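Local coordinates for binary enterotoxin of Clostridium perfringens component a (Clostridium perfringens, PDB 5WTZ), which probably transfers ADP-ribose from NAD+ to actin as the enzymatic component of a binary, iota-like enterotoxin, at residues A[107-112]-A[116-121]. Numbering follows the deposited sequence.
Sequences QNLESS and NIIDEE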
loop_
_atom_site.group_PDB
_atom_site.type_symbol
_atom_site.label_atom_id
_atom_site.label_comp_id
_atom_site.label_asym_id
_atom_site.label_seq_id
_atom_site.Cartn_x
_atom_site.Cartn_y
_atom_site.Cartn_z
ATOM N N GLN A 107 17.402 -6.784 7.730
ATOM C CA GLN A 107 18.306 -7.509 8.615
ATOM C C GLN A 107 17.967 -8.993 8.667
ATOM O O GLN A 107 16.794 -9.376 8.669
ATOM C CB GLN A 107 18.265 -6.923 10.030
ATOM C CG GLN A 107 19.226 -7.607 11.003
ATOM C CD GLN A 107 19.380 -6.849 12.308
ATOM O OE1 GLN A 107 18.550 -6.008 12.643
ATOM N NE2 GLN A 107 20.450 -7.134 13.044
ATOM N N ASN A 108 18.999 -9.826 8.731
ATOM C CA ASN A 108 18.812 -11.262 8.826
ATOM C C ASN A 108 18.292 -11.668 10.202
ATOM O O ASN A 108 18.867 -11.287 11.222
ATOM C CB ASN A 108 20.127 -11.981 8.526
ATOM C CG ASN A 108 19.916 -13.366 7.946
ATOM O OD1 ASN A 108 19.169 -14.180 8.494
ATOM N ND2 ASN A 108 20.565 -13.635 6.818
ATOM N N LEU A 109 17.211 -12.443 10.235
ATOM C CA LEU A 109 16.640 -12.891 11.508
ATOM C C LEU A 109 17.308 -14.156 12.032
ATOM O O LEU A 109 17.227 -14.470 13.223
ATOM C CB LEU A 109 15.136 -13.119 11.363
ATOM C CG LEU A 109 14.300 -11.848 11.393
ATOM C CD1 LEU A 109 12.886 -12.118 10.902
ATOM C CD2 LEU A 109 14.302 -11.285 12.817
ATOM N N GLU A 110 17.974 -14.882 11.142
ATOM C CA GLU A 110 18.677 -16.091 11.530
ATOM C C GLU A 110 19.931 -15.716 12.304
ATOM O O GLU A 110 20.714 -14.882 11.853
ATOM C CB GLU A 110 19.032 -16.931 10.297
ATOM C CG GLU A 110 18.365 -18.294 10.280
ATOM C CD GLU A 110 18.353 -18.940 8.904
ATOM O OE1 GLU A 110 19.398 -18.910 8.220
ATOM O OE2 GLU A 110 17.297 -19.482 8.512
ATOM N N SER A 111 20.108 -16.303 13.480
ATOM C CA SER A 111 21.356 -16.143 14.205
ATOM C C SER A 111 22.501 -16.656 13.341
ATOM O O SER A 111 22.326 -17.607 12.573
ATOM C CB SER A 111 21.318 -16.894 15.533
ATOM O OG SER A 111 22.624 -17.131 16.017
ATOM N N SER A 112 23.666 -16.030 13.454
ATOM C CA SER A 112 24.825 -16.479 12.693
ATOM C C SER A 112 25.457 -17.725 13.316
ATOM O O SER A 112 26.205 -18.441 12.650
ATOM C CB SER A 112 25.862 -15.360 12.573
ATOM O OG SER A 112 26.314 -14.941 13.846
ATOM N N ASN A 116 18.961 -22.621 13.196
ATOM C CA ASN A 116 17.670 -23.003 13.761
ATOM C C ASN A 116 17.140 -21.956 14.741
ATOM O O ASN A 116 16.006 -22.063 15.221
ATOM C CB ASN A 116 17.761 -24.355 14.463
ATOM C CG ASN A 116 17.469 -25.519 13.533
ATOM O OD1 ASN A 116 16.725 -25.379 12.565
ATOM N ND2 ASN A 116 18.058 -26.676 13.825
ATOM N N ILE A 117 17.952 -20.940 15.021
ATOM C CA ILE A 117 17.679 -20.022 16.133
ATOM C C ILE A 117 17.638 -18.565 15.700
ATOM O O ILE A 117 18.526 -18.089 14.996
ATOM C CB ILE A 117 18.736 -20.220 17.257
ATOM C CG1 ILE A 117 18.573 -21.615 17.872
ATOM C CG2 ILE A 117 18.618 -19.165 18.339
ATOM C CD1 ILE A 117 19.433 -21.875 19.088
ATOM N N ILE A 118 16.588 -17.863 16.115
ATOM C CA ILE A 118 16.399 -16.462 15.753
ATOM C C ILE A 118 17.342 -15.569 16.555
ATOM O O ILE A 118 17.517 -15.758 17.758
ATOM C CB ILE A 118 14.930 -16.005 15.978
ATOM C CG1 ILE A 118 14.002 -16.609 14.924
ATOM C CG2 ILE A 118 14.811 -14.498 15.926
ATOM C CD1 ILE A 118 14.407 -16.307 13.498
ATOM N N ASP A 119 17.939 -14.592 15.881
ATOM C CA ASP A 119 18.845 -13.638 16.515
ATOM C C ASP A 119 18.096 -12.611 17.376
ATOM O O ASP A 119 17.164 -11.956 16.904
ATOM C CB ASP A 119 19.672 -12.933 15.439
ATOM C CG ASP A 119 20.716 -12.011 16.018
ATOM O OD1 ASP A 119 21.826 -12.495 16.316
ATOM O OD2 ASP A 119 20.432 -10.806 16.163
ATOM N N GLU A 120 18.518 -12.460 18.631
ATOM C CA GLU A 120 17.799 -11.627 19.593
ATOM C C GLU A 120 17.772 -10.152 19.205
ATOM O O GLU A 120 16.730 -9.512 19.279
ATOM C CB GLU A 120 18.402 -11.768 20.999
ATOM C CG GLU A 120 17.864 -10.725 21.985
ATOM C CD GLU A 120 18.034 -11.119 23.448
ATOM O OE1 GLU A 120 17.807 -12.302 23.786
ATOM O OE2 GLU A 120 18.382 -10.233 24.261
ATOM N N GLU A 121 18.915 -9.609 18.801
ATOM C CA GLU A 121 18.966 -8.199 18.422
ATOM C C GLU A 121 18.176 -7.963 17.152
ATOM O O GLU A 121 17.487 -6.952 17.016
ATOM C CB GLU A 121 20.409 -7.734 18.242
ATOM C CG GLU A 121 20.533 -6.288 17.808
ATOM C CD GLU A 121 21.949 -5.765 17.921
ATOM O OE1 GLU A 121 22.761 -6.392 18.637
ATOM O OE2 GLU A 121 22.246 -4.727 17.293
#
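The carbonyl of L109 lies sandwiched between the side chains of I118 and D119. On one face sits CD1 of I118, 3.4 Å from L109 O; on the opposite face is CB of D119, 3.6 Å from the same oxygen. Ahead of the oxygen comes D119 N, at 2.8 Å, with an N-H that runs almost straight (172°) but is tilted 22° from the carbonyl plane. I118 CA adds a CA-H...O contact to L109 O at 3.3 Å. I118 reaches back under the carbonyl because its CG1 stands beside its own backbone N (chi1 -72°) and the chain then folds round, which also brings CD1 within 3.9 Å of L109 CB.

The second flat group is the I117 carbonyl, met nearly end-on by S111 N at 2.8 Å, while S111 CB comes in obliquely beyond the oxygen, off to one side of the carbonyl plane, 3.1 Å from I117 O. These two bonds flank E110 and I118, an antiparallel non-hydrogen-bonded pair and a single beta bridge, with just three residues in the loop that turns the chain between S112 and N116. Before the bridge, N108 closes an Asx turn: its OD1 accepts E110 N in the amide plane, on a lone pair.

The polar side chains find their partners beyond the two segments: E110 forms a salt bridge with K201 at the start of strand 201-211, S111 OG bonds to L113 N, and D119, the N-cap of helix 120-130, takes A122 N on OD2. The pairing ties the loop after strand 92-98 to that helix start, in the first ADP-ribosyltransferase region and away from the NAD site. Both hydrogen bonds across the bridge are main chain to main chain, so it does not depend on a polar side chain; the anionic cap should be favoured by the helix N-terminus.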